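Local coordinates for major allergen Alt a 1 (Alternaria alternata, PDB 3V0R), which may bind host plant thaumatin-like proteins and inhibit their beta-glucanase activity, and is a secreted fungal allergen that forms a disulfide-linked homodimer, at residues Y94-T99 and A122-V127; W16-F21 and F36-T41. All blocks are in the same frame, centred on the assembly; numbering follows the deposited sequence.

Interaction 1 of 2, residues Y94-T99 and A122-V127; sequences YVATAT and AYITLV. With 0FU (2,5,6-triaminopyrimidin-4-ol), chain J; 8AC (8-aminooctanoic acid), chain L.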
ATOM      1  N   TYR A  94       3.065   4.555  25.232  1.00 34.87           N
ATOM      2  CA  TYR A  94       4.226   3.695  25.459  1.00 34.51           C
ATOM      3  C   TYR A  94       5.326   4.118  24.556  1.00 33.89           C
ATOM      4  O   TYR A  94       5.063   4.578  23.450  1.00 33.76           O
ATOM      5  CB  TYR A  94       3.917   2.245  25.129  1.00 35.70           C
ATOM      6  CG  TYR A  94       2.803   1.600  25.881  1.00 36.55           C
ATOM      7  CD1 TYR A  94       2.593   1.883  27.203  1.00 37.60           C
ATOM      8  CD2 TYR A  94       1.993   0.648  25.281  1.00 38.10           C
ATOM      9  CE1 TYR A  94       1.522   1.303  27.896  1.00 38.44           C
ATOM     10  CE2 TYR A  94       0.924   0.038  25.986  1.00 39.32           C
ATOM     11  CZ  TYR A  94       0.727   0.369  27.278  1.00 39.71           C
ATOM     12  OH  TYR A  94      -0.291  -0.218  28.005  1.00 42.68           O
ATOM     13  N   VAL A  95       6.573   4.000  25.014  1.00 32.66           N
ATOM     14  CA  VAL A  95       7.750   4.153  24.199  1.00 32.03           C
ATOM     15  C   VAL A  95       8.643   2.971  24.382  1.00 31.87           C
ATOM     16  O   VAL A  95       8.459   2.192  25.330  1.00 31.67           O
ATOM     17  CB  VAL A  95       8.542   5.455  24.422  1.00 31.84           C
ATOM     18  CG1 VAL A  95       7.708   6.674  24.102  1.00 32.18           C
ATOM     19  CG2 VAL A  95       9.062   5.537  25.867  1.00 31.57           C
ATOM     20  N   ALA A  96       9.559   2.726  23.429  1.00 30.88           N
ATOM     21  CA  ALA A  96      10.442   1.613  23.532  1.00 31.00           C
ATOM     22  C   ALA A  96      11.684   1.879  22.710  1.00 30.77           C
ATOM     23  O   ALA A  96      11.582   2.529  21.652  1.00 30.82           O
ATOM     24  CB  ALA A  96       9.806   0.285  23.029  1.00 30.64           C
ATOM     25  N   THR A  97      12.816   1.323  23.131  1.00 30.61           N
ATOM     26  CA  THR A  97      14.035   1.552  22.375  1.00 30.97           C
ATOM     27  C   THR A  97      14.828   0.310  22.159  1.00 31.38           C
ATOM     28  O   THR A  97      14.749  -0.637  22.913  1.00 31.96           O
ATOM     29  CB  THR A  97      14.985   2.630  23.037  1.00 31.48           C
ATOM     30  OG1 THR A  97      15.509   2.132  24.283  1.00 32.09           O
ATOM     31  CG2 THR A  97      14.297   4.011  23.226  1.00 31.10           C
ATOM     32  N   ALA A  98      15.689   0.365  21.125  1.00 31.66           N
ATOM     33  CA  ALA A  98      16.669  -0.679  20.876  1.00 31.95           C
ATOM     34  C   ALA A  98      17.773  -0.233  19.972  1.00 32.22           C
ATOM     35  O   ALA A  98      17.672   0.796  19.331  1.00 32.99           O
ATOM     36  CB  ALA A  98      15.962  -1.912  20.228  1.00 32.23           C
ATOM     37  N   THR A  99      18.820  -1.020  19.892  1.00 32.53           N
ATOM     38  CA  THR A  99      19.850  -0.917  18.892  1.00 33.27           C
ATOM     39  C   THR A  99      19.531  -1.984  17.851  1.00 33.98           C
ATOM     40  O   THR A  99      19.225  -3.136  18.219  1.00 34.00           O
ATOM     41  CB  THR A  99      21.282  -1.189  19.478  1.00 33.70           C
ATOM     42  OG1 THR A  99      21.631  -0.160  20.434  1.00 34.02           O
ATOM     43  CG2 THR A  99      22.317  -1.156  18.364  1.00 34.88           C
ATOM     44  N   ALA A 122      16.456  -7.901  17.568  1.00 34.46           N
ATOM     45  CA  ALA A 122      16.474  -7.111  18.799  1.00 34.19           C
ATOM     46  C   ALA A 122      15.093  -7.243  19.429  1.00 34.28           C
ATOM     47  O   ALA A 122      14.128  -7.483  18.741  1.00 33.56           O
ATOM     48  CB  ALA A 122      16.760  -5.611  18.510  1.00 34.24           C
ATOM     49  N   TYR A 123      15.014  -7.066  20.739  1.00 34.80           N
ATOM     50  CA  TYR A 123      13.774  -7.143  21.465  1.00 35.34           C
ATOM     51  C   TYR A 123      13.504  -5.822  22.130  1.00 36.51           C
ATOM     52  O   TYR A 123      14.423  -5.214  22.734  1.00 37.41           O
ATOM     53  CB  TYR A 123      13.866  -8.271  22.432  1.00 36.58           C
ATOM     54  CG  TYR A 123      13.819  -9.596  21.749  1.00 36.76           C
ATOM     55  CD1 TYR A 123      14.972 -10.180  21.225  1.00 37.80           C
ATOM     56  CD2 TYR A 123      12.599 -10.257  21.543  1.00 38.19           C
ATOM     57  CE1 TYR A 123      14.881 -11.380  20.480  1.00 38.75           C
ATOM     58  CE2 TYR A 123      12.520 -11.462  20.883  1.00 38.40           C
ATOM     59  CZ  TYR A 123      13.647 -12.017  20.360  1.00 38.93           C
ATOM     60  OH  TYR A 123      13.527 -13.182  19.705  1.00 39.79           O
ATOM     61  N   ILE A 124      12.298  -5.304  22.027  1.00 35.35           N
ATOM     62  CA  ILE A 124      12.018  -4.001  22.630  1.00 34.18           C
ATOM     63  C   ILE A 124      10.990  -4.251  23.760  1.00 34.22           C
ATOM     64  O   ILE A 124      10.113  -5.146  23.634  1.00 33.48           O
ATOM     65  CB  ILE A 124      11.441  -2.971  21.597  1.00 34.55           C
ATOM     66  CG1 ILE A 124      10.210  -3.422  20.810  1.00 35.54           C
ATOM     67  CG2 ILE A 124      12.501  -2.499  20.614  1.00 35.11           C
ATOM     68  CD1 ILE A 124       8.846  -3.037  21.446  1.00 37.20           C
ATOM     69  N   THR A 125      11.023  -3.416  24.781  1.00 32.84           N
ATOM     70  CA  THR A 125      10.018  -3.418  25.860  1.00 32.24           C
ATOM     71  C   THR A 125       9.272  -2.087  25.841  1.00 31.78           C
ATOM     72  O   THR A 125       9.843  -0.976  25.934  1.00 31.45           O
ATOM     73  CB  THR A 125      10.646  -3.707  27.272  1.00 32.66           C
ATOM     74  OG1 THR A 125      11.325  -4.954  27.273  1.00 33.40           O
ATOM     75  CG2 THR A 125       9.518  -3.723  28.421  1.00 32.68           C
ATOM     76  N   LEU A 126       7.952  -2.159  25.706  1.00 31.65           N
ATOM     77  CA  LEU A 126       7.107  -0.988  25.751  1.00 31.22           C
ATOM     78  C   LEU A 126       6.809  -0.578  27.188  1.00 31.23           C
ATOM     79  O   LEU A 126       6.281  -1.361  27.971  1.00 31.80           O
ATOM     80  CB  LEU A 126       5.818  -1.238  24.947  1.00 31.97           C
ATOM     81  CG  LEU A 126       5.967  -1.467  23.456  1.00 32.49           C
ATOM     82  CD1 LEU A 126       4.768  -2.269  22.971  1.00 34.03           C
ATOM     83  CD2 LEU A 126       6.022  -0.111  22.757  1.00 33.10           C
ATOM     84  N   VAL A 127       7.078   0.683  27.532  1.00 31.15           N
ATOM     85  CA  VAL A 127       6.941   1.218  28.879  1.00 31.51           C
ATOM     86  C   VAL A 127       6.228   2.572  28.842  1.00 32.17           C
ATOM     87  O   VAL A 127       6.417   3.374  27.916  1.00 31.55           O
ATOM     88  CB  VAL A 127       8.317   1.347  29.576  1.00 31.50           C
ATOM     89  CG1 VAL A 127       8.150   1.801  31.031  1.00 31.54           C
ATOM     90  CG2 VAL A 127       9.112   0.017  29.513  1.00 31.09           C
TER
HETATM   91  C4  0FU J 209      -4.511  -3.866  25.837  0.50 49.76           C
HETATM   92  N3  0FU J 209      -4.819  -4.216  27.114  0.50 50.79           N
HETATM   93  C2  0FU J 209      -4.247  -3.607  28.189  0.50 51.26           C
HETATM   94  NAA 0FU J 209      -4.595  -3.999  29.424  0.50 51.86           N
HETATM   95  N1  0FU J 209      -3.342  -2.615  28.039  0.50 47.42           N
HETATM   96  C6  0FU J 209      -2.995  -2.225  26.778  0.50 45.36           C
HETATM   97  NAB 0FU J 209      -2.116  -1.264  26.614  0.50 39.80           N
HETATM   98  C5  0FU J 209      -3.571  -2.842  25.631  0.50 47.25           C
HETATM   99  NAC 0FU J 209      -3.261  -2.482  24.359  0.50 42.65           N
HETATM  100  O4  0FU J 209      -5.067  -4.472  24.730  0.50 50.11           O
HETATM  101  NAA 8AC L 211      -3.960  -8.513  29.758  1.00 65.05           N
HETATM  102  OAB 8AC L 211       1.275  -2.395  23.485  1.00 46.75           O
HETATM  103  OAC 8AC L 211      -0.105  -3.079  21.999  1.00 48.21           O
HETATM  104  CAD 8AC L 211      -3.764  -7.907  28.433  1.00 63.08           C
HETATM  105  CAE 8AC L 211      -2.278  -7.788  28.172  1.00 59.16           C
HETATM  106  CAF 8AC L 211      -1.957  -7.772  26.691  1.00 51.84           C
HETATM  107  CAG 8AC L 211      -1.665  -6.318  26.296  1.00 47.85           C
HETATM  108  CAH 8AC L 211      -0.646  -6.233  25.218  1.00 45.98           C
HETATM  109  CAI 8AC L 211      -0.641  -4.790  24.634  1.00 48.87           C
HETATM  110  CAJ 8AC L 211       0.594  -4.584  23.788  1.00 43.91           C
HETATM  111  CAK 8AC L 211       0.549  -3.245  23.023  1.00 45.23           C
HETATM  112  O   HOH W   1      13.543  -2.000  24.938  1.00 35.48           O

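Interaction 2 of 2, residues W16-F21 and F36-T41; sequences WKISEF and FNIKAT. With SO4 (sulfate ion), chain B.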
ATOM      1  N   TRP A  16       8.284  -7.034  22.034  1.00 31.51           N
ATOM      2  CA  TRP A  16       8.174  -7.313  20.609  1.00 31.16           C
ATOM      3  C   TRP A  16       9.510  -7.605  20.020  1.00 32.06           C
ATOM      4  O   TRP A  16      10.526  -7.069  20.514  1.00 31.89           O
ATOM      5  CB  TRP A  16       7.530  -6.160  19.874  1.00 31.21           C
ATOM      6  CG  TRP A  16       6.111  -5.851  20.224  1.00 31.37           C
ATOM      7  CD1 TRP A  16       5.222  -6.606  20.945  1.00 32.09           C
ATOM      8  CD2 TRP A  16       5.352  -4.645  19.849  1.00 32.18           C
ATOM      9  NE1 TRP A  16       4.010  -5.976  21.021  1.00 33.04           N
ATOM     10  CE2 TRP A  16       4.057  -4.793  20.369  1.00 33.00           C
ATOM     11  CE3 TRP A  16       5.672  -3.492  19.159  1.00 32.93           C
ATOM     12  CZ2 TRP A  16       3.077  -3.823  20.203  1.00 34.83           C
ATOM     13  CZ3 TRP A  16       4.692  -2.545  18.971  1.00 34.16           C
ATOM     14  CH2 TRP A  16       3.431  -2.688  19.536  1.00 34.30           C
ATOM     15  N   LYS A  17       9.553  -8.395  18.937  1.00 32.04           N
ATOM     16  CA  LYS A  17      10.809  -8.754  18.272  1.00 33.21           C
ATOM     17  C   LYS A  17      10.939  -7.890  17.052  1.00 32.73           C
ATOM     18  O   LYS A  17       9.946  -7.724  16.314  1.00 32.92           O
ATOM     19  CB  LYS A  17      10.701 -10.205  17.822  1.00 35.19           C
ATOM     20  CG  LYS A  17      11.953 -10.720  17.129  1.00 36.46           C
ATOM     21  CD  LYS A  17      11.786 -12.213  16.803  1.00 39.32           C
ATOM     22  CE  LYS A  17      11.170 -12.354  15.419  1.00 40.40           C
ATOM     23  NZ  LYS A  17      11.130 -13.788  14.954  1.00 43.92           N
ATOM     24  N   ILE A  18      12.140  -7.348  16.827  1.00 32.68           N
ATOM     25  CA  ILE A  18      12.456  -6.528  15.692  1.00 32.23           C
ATOM     26  C   ILE A  18      13.438  -7.357  14.861  1.00 33.20           C
ATOM     27  O   ILE A  18      14.404  -7.935  15.354  1.00 33.33           O
ATOM     28  CB  ILE A  18      13.107  -5.173  16.036  1.00 33.19           C
ATOM     29  CG1 ILE A  18      12.311  -4.461  17.119  1.00 33.61           C
ATOM     30  CG2 ILE A  18      13.309  -4.347  14.739  1.00 33.36           C
ATOM     31  CD1 ILE A  18      10.948  -3.913  16.700  1.00 34.34           C
ATOM     32  N   SER A  19      13.159  -7.460  13.587  1.00 33.58           N
ATOM     33  CA  SER A  19      13.978  -8.270  12.681  1.00 34.81           C
ATOM     34  C   SER A  19      13.932  -7.701  11.246  1.00 35.21           C
ATOM     35  O   SER A  19      13.126  -6.805  10.906  1.00 33.92           O
ATOM     36  CB  SER A  19      13.505  -9.743  12.632  1.00 36.12           C
ATOM     37  OG  SER A  19      12.168  -9.793  12.178  1.00 35.13           O
ATOM     38  N   GLU A  20      14.807  -8.253  10.412  1.00 37.19           N
ATOM     39  CA  GLU A  20      14.899  -7.838   8.974  1.00 38.88           C
ATOM     40  C   GLU A  20      15.010  -6.320   8.746  1.00 36.37           C
ATOM     41  O   GLU A  20      14.398  -5.688   7.871  1.00 35.99           O
ATOM     42  CB  GLU A  20      13.815  -8.551   8.130  1.00 42.99           C
ATOM     43  CG  GLU A  20      13.424 -10.029   8.460  1.00 46.84           C
ATOM     44  CD  GLU A  20      14.525 -11.105   8.886  1.00 52.44           C
ATOM     45  OE1 GLU A  20      14.086 -11.857   9.751  1.00 55.37           O
ATOM     46  OE2 GLU A  20      15.724 -11.326   8.391  1.00 52.26           O
ATOM     47  N   PHE A  21      15.862  -5.699   9.543  1.00 34.90           N
ATOM     48  CA  PHE A  21      16.195  -4.311   9.313  1.00 33.69           C
ATOM     49  C   PHE A  21      16.788  -4.172   7.924  1.00 34.02           C
ATOM     50  O   PHE A  21      17.581  -5.000   7.492  1.00 35.13           O
ATOM     51  CB  PHE A  21      17.277  -3.833  10.320  1.00 34.34           C
ATOM     52  CG  PHE A  21      17.746  -2.430  10.082  1.00 34.05           C
ATOM     53  CD1 PHE A  21      16.970  -1.383  10.404  1.00 33.97           C
ATOM     54  CD2 PHE A  21      18.929  -2.197   9.457  1.00 36.27           C
ATOM     55  CE1 PHE A  21      17.415  -0.076  10.225  1.00 34.71           C
ATOM     56  CE2 PHE A  21      19.400  -0.909   9.217  1.00 36.36           C
ATOM     57  CZ  PHE A  21      18.619   0.164   9.594  1.00 35.24           C
ATOM     58  N   PHE A  36      11.886  -2.275   8.947  1.00 34.38           N
ATOM     59  CA  PHE A  36      12.120  -3.430   9.802  1.00 34.58           C
ATOM     60  C   PHE A  36      10.797  -4.083  10.122  1.00 34.44           C
ATOM     61  O   PHE A  36       9.758  -3.503   9.881  1.00 34.67           O
ATOM     62  CB  PHE A  36      12.857  -3.025  11.108  1.00 34.12           C
ATOM     63  CG  PHE A  36      12.220  -1.892  11.805  1.00 34.59           C
ATOM     64  CD1 PHE A  36      12.611  -0.574  11.525  1.00 35.83           C
ATOM     65  CD2 PHE A  36      11.204  -2.111  12.755  1.00 36.46           C
ATOM     66  CE1 PHE A  36      11.980   0.486  12.143  1.00 35.69           C
ATOM     67  CE2 PHE A  36      10.570  -1.027  13.377  1.00 36.68           C
ATOM     68  CZ  PHE A  36      10.962   0.258  13.069  1.00 36.43           C
ATOM     69  N   ASN A  37      10.829  -5.329  10.534  1.00 34.99           N
ATOM     70  CA  ASN A  37       9.621  -6.093  10.870  1.00 35.97           C
ATOM     71  C   ASN A  37       9.438  -6.054  12.370  1.00 34.72           C
ATOM     72  O   ASN A  37      10.454  -6.091  13.139  1.00 34.03           O
ATOM     73  CB  ASN A  37       9.764  -7.553  10.429  1.00 40.02           C
ATOM     74  CG  ASN A  37       9.713  -7.731   8.904  1.00 45.13           C
ATOM     75  OD1 ASN A  37       9.204  -6.839   8.161  1.00 49.87           O
ATOM     76  ND2 ASN A  37      10.178  -8.920   8.419  1.00 45.94           N
ATOM     77  N   ILE A  38       8.200  -5.968  12.812  1.00 34.40           N
ATOM     78  CA  ILE A  38       7.855  -5.980  14.252  1.00 34.60           C
ATOM     79  C   ILE A  38       6.869  -7.106  14.509  1.00 35.42           C
ATOM     80  O   ILE A  38       5.837  -7.212  13.788  1.00 36.99           O
ATOM     81  CB  ILE A  38       7.173  -4.701  14.647  1.00 36.24           C
ATOM     82  CG1 ILE A  38       8.073  -3.492  14.376  1.00 36.77           C
ATOM     83  CG2 ILE A  38       6.692  -4.757  16.118  1.00 36.34           C
ATOM     84  CD1 ILE A  38       7.444  -2.199  14.865  1.00 39.24           C
ATOM     85  N   LYS A  39       7.149  -7.948  15.476  1.00 34.87           N
ATOM     86  CA  LYS A  39       6.296  -9.103  15.779  1.00 36.35           C
ATOM     87  C   LYS A  39       6.040  -9.264  17.257  1.00 35.17           C
ATOM     88  O   LYS A  39       6.976  -9.162  18.064  1.00 34.60           O
ATOM     89  CB  LYS A  39       6.955 -10.370  15.215  1.00 38.67           C
ATOM     90  CG  LYS A  39       6.066 -11.590  15.213  1.00 43.29           C
ATOM     91  CD  LYS A  39       6.740 -12.840  14.675  1.00 45.75           C
ATOM     92  CE  LYS A  39       5.700 -13.880  14.257  1.00 49.50           C
ATOM     93  NZ  LYS A  39       4.754 -14.207  15.351  1.00 51.38           N
ATOM     94  N   ALA A  40       4.809  -9.528  17.644  1.00 33.98           N
ATOM     95  CA  ALA A  40       4.508  -9.853  19.032  1.00 34.33           C
ATOM     96  C   ALA A  40       5.186 -11.140  19.425  1.00 34.62           C
ATOM     97  O   ALA A  40       5.435 -11.999  18.563  1.00 35.90           O
ATOM     98  CB  ALA A  40       2.996  -9.984  19.270  1.00 34.26           C
ATOM     99  N   THR A  41       5.555 -11.249  20.694  1.00 34.29           N
ATOM    100  CA  THR A  41       6.158 -12.472  21.236  1.00 34.64           C
ATOM    101  C   THR A  41       5.212 -13.284  22.102  1.00 35.57           C
ATOM    102  O   THR A  41       5.568 -14.364  22.543  1.00 37.18           O
ATOM    103  CB  THR A  41       7.390 -12.125  22.102  1.00 34.85           C
ATOM    104  OG1 THR A  41       6.997 -11.349  23.237  1.00 33.61           O
ATOM    105  CG2 THR A  41       8.426 -11.321  21.292  1.00 34.05           C
TER
HETATM  106  S   SO4 B 201       9.427 -14.770  11.699  1.00 99.20           S
HETATM  107  O1  SO4 B 201       9.701 -13.407  12.273  1.00 71.27           O
HETATM  108  O2  SO4 B 201      10.419 -15.721  12.282  1.00 99.94           O
HETATM  109  O3  SO4 B 201       8.031 -15.173  12.062  1.00 95.12           O
HETATM  110  O4  SO4 B 201       9.569 -14.859  10.215  1.00 79.36           O
HETATM  111  O   HOH W   2      11.932  -5.808   6.827  0.50 31.65           O

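Interaction 1 of 2, residues Y94-T99 and A122-V127
Ala122 starts the contact with its methyl group, whose CB lies 3.5 Å from the carbonyl O of Thr99 and also meets the methyl of Ala98. Tyr123 points away from 94-99, and its side chain packs on Lys17, Val8 and Thr10. Ile124 reaches back with both branches. Its chi1 of 54° puts CG1 between the backbone N and the carbonyl carbon, and from there the terminal CD1 meets CB of Ala96 at 3.8 Å, with chi2 (92°) off the staggered positions. CG2 packs 3.5 Å from CB of Ala98. At Thr125 the strands are too far apart for a direct backbone bond, and a water joins them, accepting from Thr125 N and donating to Thr97 O. The carbonyl O of Thr125 is nevertheless 3.2 Å from CB of Ala96. Leu126 places CD2 between the CB atoms of Ala96 and Tyr94, and its other methyl, CD1, touches carboxylate atom OAB of bound 8-aminooctanoic acid. Val127 provides the direct pairing: Val95 N donates to Val127 O and Val127 N to Val95 O, both at 3.0 Å and nearly straight at the hydrogen. Beyond this pair OAB lies at the edge of the Tyr94 ring, near its plane, and NAB of the triaminopyrimidinol approaches Tyr94 OH at 2.5 Å, unusually short and of doubtful exact length. The arrangement is an antiparallel beta hairpin of the Alt a 1 barrel, strands 93-106 and 114-128, with a water bridging the strands where they stand apart, and Tyr94 and Leu126 lining the 8-aminooctanoic acid pocket.

Interaction 2 of 2, residues W16-F21 and F36-T41
Trp16 and Ile38 cross obliquely, the CG2 methyl of Ile38 pressing to 3.4 Å from CE3 on the six-membered ring of the indole. Ile38 and Ile18 lie side by side, pointing the same way, with Ile38 CG1 3.7 Å from Ile18 CD1. CG2 of Ile18, anti to its backbone N, instead approaches CD2 of the Phe36 ring at a slant, while CB of Phe36 lies near the plane of the Phe21 ring, at its edge. Trp16, Ile18, Ile38 and Ala40 share one face of an antiparallel beta hairpin, strands 15-25 and 33-40 of the barrel, with Phe36 and Phe21 packed beside them. The hydrogen-bonded pairs, Lys17 with Lys39 and Ser19 with Asn37, turn to the other face. Lys17 NZ bonds Asn109 OD1 of the second subunit and, at 3.1 Å, O1 of a sulfate probably from the crystallisation liquor. This ion also bonds Asn109 ND2 of that subunit and probably offsets the repulsion between Lys17 NZ and Lys39 NZ, 6.4 Å apart. Asn37 bonds Thr49 through OD1 and sets ND2 3.4 Å from CG of Glu20, amide and carboxylate planes 58° apart; Glu20 OE1 bonds Asn109 ND2 of the second subunit.

In the fold
Interaction 2 closes before interaction 1 opens along the chain, yet their centres are only 11 Å apart, because strand 15-25 of interaction 2 is the sheet neighbour of strand 114-128 of interaction 1. The four strands follow one another as 33-40, 15-25, 114-128 and 93-106, so the two hairpins form one continuous antiparallel stretch of the barrel. Probable backbone hydrogen bonds join them, from Ile18 N to Ala122 O and from Ile124 N to Trp16 O. Leu126 also packs on the indole of Trp16, and both residues line the 8-aminooctanoic acid pocket, which thus draws on both hairpins. Interaction 2 additionally faces the second subunit of the assembly.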